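Local coordinates for single-stranded DNA-binding protein (Mycobacterium smegmatis, PDB 5GQO) that probably binds single-stranded DNA through an OB-fold domain, as other members of the single-strand binding protein family do, at residues Leu48-Val53 with Thr75-Gly80. Sequence-based numbering, arbitrary orientation.
Sequences LYKFRV and TVNCWG
L48 lies across the indole of W79 on one face of an antiparallel strand pair, in which residues 48-53 run against 75-79 at 162°. Followed outward, the L48 side chain meets the six-membered ring first with CB, which sits 3.8 Å from W79 CZ3. CG, anti to the backbone N (chi1 173°), carries CD1 to 3.3 Å from the carbonyl O of C78 and over the indole face, 3.9 Å from the centroid of the six-membered ring of W79 in a CH-pi contact; CD1 also touches N77 CB. Further along this face K50 runs beside N77, its CB and CD passing OD1, while the amide ND2 of N77 is hydrogen-bonded to E119 on strand 117-122. The chain of K50 then bends, bringing CE and NZ to the methyl CG2 of T75. At the far end R52 NE gives a nearly straight hydrogen bond of 3.2 Å to T75 OG1, which lies in the guanidinium plane.

On the other face CG of F51 sits between the backbone N and the carbonyl carbon (chi1 49°), which turns the ring back toward the partner strand and puts V76 CB over one face, offset toward the rim, 4.2 Å from the F51 ring centroid. C78 SG approaches the same ring obliquely, 3.7 Å from F51 CE2, and V53 CG2 packs on V76 CG2. Y49 points its ring away from the partner strand, to P38 and to helix 80-89, whose V86 also touches F51.

Paired main-chain hydrogen bonds join Y49 to C78 and F51 to V76, in both directions; V76 N to F51 O, at 2.8 Å, is almost linear. Strand 46-55 also pairs with 33-43, and 73-79 with 117-122, so these are two neighbouring strands in the beta-barrel of the OB fold, with F51 and V76 facing its interior.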
ATOM      1  N   LEU B  48       4.028  14.347 -20.826  1.00 49.18           N
ATOM      2  CA  LEU B  48       3.302  13.214 -20.335  1.00 49.47           C
ATOM      3  C   LEU B  48       3.700  11.984 -21.143  1.00 51.76           C
ATOM      4  O   LEU B  48       3.743  12.037 -22.376  1.00 46.72           O
ATOM      5  CB  LEU B  48       1.799  13.419 -20.513  1.00 51.96           C
ATOM      6  CG  LEU B  48       0.900  12.202 -20.186  1.00 49.77           C
ATOM      7  CD1 LEU B  48       1.041  11.835 -18.719  1.00 52.08           C
ATOM      8  CD2 LEU B  48      -0.538  12.496 -20.535  1.00 51.46           C
ATOM      9  N   TYR B  49       3.891  10.869 -20.444  1.00 47.69           N
ATOM     10  CA  TYR B  49       4.103   9.595 -21.079  1.00 41.76           C
ATOM     11  C   TYR B  49       3.222   8.614 -20.390  1.00 40.25           C
ATOM     12  O   TYR B  49       3.299   8.400 -19.188  1.00 47.57           O
ATOM     13  CB  TYR B  49       5.538   9.219 -20.902  1.00 46.53           C
ATOM     14  CG  TYR B  49       6.041   8.187 -21.852  1.00 51.86           C
ATOM     15  CD1 TYR B  49       6.159   8.466 -23.201  1.00 57.60           C
ATOM     16  CD2 TYR B  49       6.468   6.940 -21.395  1.00 52.18           C
ATOM     17  CE1 TYR B  49       6.658   7.518 -24.075  1.00 62.72           C
ATOM     18  CE2 TYR B  49       6.969   5.994 -22.249  1.00 53.29           C
ATOM     19  CZ  TYR B  49       7.060   6.285 -23.591  1.00 63.82           C
ATOM     20  OH  TYR B  49       7.575   5.358 -24.457  1.00 65.64           O
ATOM     21  N   LYS B  50       2.343   8.011 -21.153  1.00 41.26           N
ATOM     22  CA  LYS B  50       1.325   7.229 -20.573  1.00 42.99           C
ATOM     23  C   LYS B  50       1.123   5.919 -21.296  1.00 44.51           C
ATOM     24  O   LYS B  50       1.368   5.794 -22.493  1.00 44.40           O
ATOM     25  CB  LYS B  50       0.048   8.027 -20.551  1.00 46.01           C
ATOM     26  CG  LYS B  50      -0.526   8.382 -21.886  1.00 54.49           C
ATOM     27  CD  LYS B  50      -1.972   8.811 -21.732  1.00 67.10           C
ATOM     28  CE  LYS B  50      -2.940   7.639 -21.823  1.00 77.58           C
ATOM     29  NZ  LYS B  50      -4.363   8.037 -21.585  1.00 79.19           N
ATOM     30  N   PHE B  51       0.652   4.925 -20.565  1.00 41.05           N
ATOM     31  CA  PHE B  51       0.613   3.584 -21.098  1.00 35.93           C
ATOM     32  C   PHE B  51      -0.242   2.750 -20.228  1.00 40.95           C
ATOM     33  O   PHE B  51      -0.643   3.152 -19.129  1.00 45.70           O
ATOM     34  CB  PHE B  51       2.059   3.024 -21.202  1.00 38.62           C
ATOM     35  CG  PHE B  51       2.901   3.190 -19.950  1.00 35.05           C
ATOM     36  CD1 PHE B  51       2.870   2.243 -18.986  1.00 38.03           C
ATOM     37  CD2 PHE B  51       3.689   4.282 -19.748  1.00 39.21           C
ATOM     38  CE1 PHE B  51       3.603   2.370 -17.801  1.00 38.76           C
ATOM     39  CE2 PHE B  51       4.462   4.413 -18.583  1.00 40.61           C
ATOM     40  CZ  PHE B  51       4.394   3.464 -17.597  1.00 34.76           C
ATOM     41  N   ARG B  52      -0.515   1.547 -20.693  1.00 46.97           N
ATOM     42  CA  ARG B  52      -1.416   0.651 -19.982  1.00 47.36           C
ATOM     43  C   ARG B  52      -0.604  -0.459 -19.320  1.00 42.78           C
ATOM     44  O   ARG B  52       0.379  -0.926 -19.888  1.00 45.85           O
ATOM     45  CB  ARG B  52      -2.314   0.075 -21.038  1.00 57.51           C
ATOM     46  CG  ARG B  52      -3.674  -0.386 -20.583  1.00 65.25           C
ATOM     47  CD  ARG B  52      -4.739   0.509 -21.135  1.00 62.91           C
ATOM     48  NE  ARG B  52      -5.643   0.799 -20.047  1.00 66.52           N
ATOM     49  CZ  ARG B  52      -6.532  -0.068 -19.586  1.00 71.23           C
ATOM     50  NH1 ARG B  52      -7.326   0.285 -18.574  1.00 68.51           N
ATOM     51  NH2 ARG B  52      -6.642  -1.279 -20.149  1.00 73.49           N
ATOM     52  N   VAL B  53      -0.992  -0.846 -18.105  1.00 41.69           N
ATOM     53  CA  VAL B  53      -0.291  -1.894 -17.347  1.00 42.49           C
ATOM     54  C   VAL B  53      -1.269  -3.000 -16.955  1.00 42.47           C
ATOM     55  O   VAL B  53      -2.382  -2.716 -16.510  1.00 40.87           O
ATOM     56  CB  VAL B  53       0.407  -1.380 -16.069  1.00 37.69           C
ATOM     57  CG1 VAL B  53       1.035  -2.551 -15.293  1.00 38.25           C
ATOM     58  CG2 VAL B  53       1.494  -0.396 -16.425  1.00 38.79           C
ATOM     59  N   THR B  75      -4.286   2.522 -16.479  1.00 41.12           N
ATOM     60  CA  THR B  75      -3.531   3.470 -17.275  1.00 41.28           C
ATOM     61  C   THR B  75      -2.574   4.158 -16.297  1.00 37.42           C
ATOM     62  O   THR B  75      -2.986   4.541 -15.222  1.00 40.21           O
ATOM     63  CB  THR B  75      -4.511   4.467 -17.931  1.00 42.34           C
ATOM     64  OG1 THR B  75      -5.380   3.760 -18.814  1.00 42.71           O
ATOM     65  CG2 THR B  75      -3.795   5.555 -18.687  1.00 42.77           C
ATOM     66  N   VAL B  76      -1.316   4.292 -16.668  1.00 35.17           N
ATOM     67  CA  VAL B  76      -0.306   4.950 -15.846  1.00 36.93           C
ATOM     68  C   VAL B  76       0.105   6.233 -16.546  1.00 40.49           C
ATOM     69  O   VAL B  76       0.307   6.220 -17.753  1.00 43.39           O
ATOM     70  CB  VAL B  76       0.944   4.084 -15.723  1.00 34.01           C
ATOM     71  CG1 VAL B  76       1.936   4.743 -14.817  1.00 35.48           C
ATOM     72  CG2 VAL B  76       0.579   2.718 -15.185  1.00 36.55           C
ATOM     73  N   ASN B  77       0.261   7.317 -15.796  1.00 39.23           N
ATOM     74  CA  ASN B  77       0.656   8.583 -16.350  1.00 37.89           C
ATOM     75  C   ASN B  77       1.956   9.000 -15.714  1.00 37.94           C
ATOM     76  O   ASN B  77       2.004   9.184 -14.521  1.00 40.47           O
ATOM     77  CB  ASN B  77      -0.342   9.654 -16.001  1.00 39.10           C
ATOM     78  CG  ASN B  77      -1.696   9.415 -16.577  1.00 41.07           C
ATOM     79  OD1 ASN B  77      -1.851   9.000 -17.710  1.00 43.67           O
ATOM     80  ND2 ASN B  77      -2.705   9.712 -15.792  1.00 44.79           N
ATOM     81  N   CYS B  78       2.999   9.203 -16.512  1.00 38.50           N
ATOM     82  CA  CYS B  78       4.233   9.731 -16.009  1.00 37.65           C
ATOM     83  C   CYS B  78       4.484  11.155 -16.545  1.00 40.17           C
ATOM     84  O   CYS B  78       4.191  11.472 -17.694  1.00 38.73           O
ATOM     85  CB  CYS B  78       5.352   8.819 -16.454  1.00 40.77           C
ATOM     86  SG  CYS B  78       5.066   7.091 -16.110  1.00 39.63           S
ATOM     87  N   TRP B  79       5.048  11.996 -15.702  1.00 39.68           N
ATOM     88  CA  TRP B  79       5.233  13.400 -15.993  1.00 41.92           C
ATOM     89  C   TRP B  79       6.670  13.752 -15.707  1.00 42.11           C
ATOM     90  O   TRP B  79       7.324  13.123 -14.881  1.00 43.62           O
ATOM     91  CB  TRP B  79       4.344  14.273 -15.063  1.00 44.37           C
ATOM     92  CG  TRP B  79       2.868  14.124 -15.265  1.00 43.45           C
ATOM     93  CD1 TRP B  79       2.019  13.322 -14.573  1.00 45.44           C
ATOM     94  CD2 TRP B  79       2.069  14.816 -16.221  1.00 49.10           C
ATOM     95  NE1 TRP B  79       0.739  13.440 -15.068  1.00 44.32           N
ATOM     96  CE2 TRP B  79       0.753  14.359 -16.083  1.00 48.09           C
ATOM     97  CE3 TRP B  79       2.343  15.785 -17.189  1.00 53.34           C
ATOM     98  CZ2 TRP B  79      -0.285  14.845 -16.880  1.00 51.51           C
ATOM     99  CZ3 TRP B  79       1.310  16.252 -17.997  1.00 49.67           C
ATOM    100  CH2 TRP B  79       0.018  15.796 -17.825  1.00 53.04           C
ATOM    101  N   GLY B  80       7.167  14.787 -16.354  1.00 42.54           N
ATOM    102  CA  GLY B  80       8.445  15.365 -15.938  1.00 41.53           C
ATOM    103  C   GLY B  80       9.625  14.457 -16.183  1.00 40.57           C
ATOM    104  O   GLY B  80       9.697  13.729 -17.202  1.00 42.78           O
TER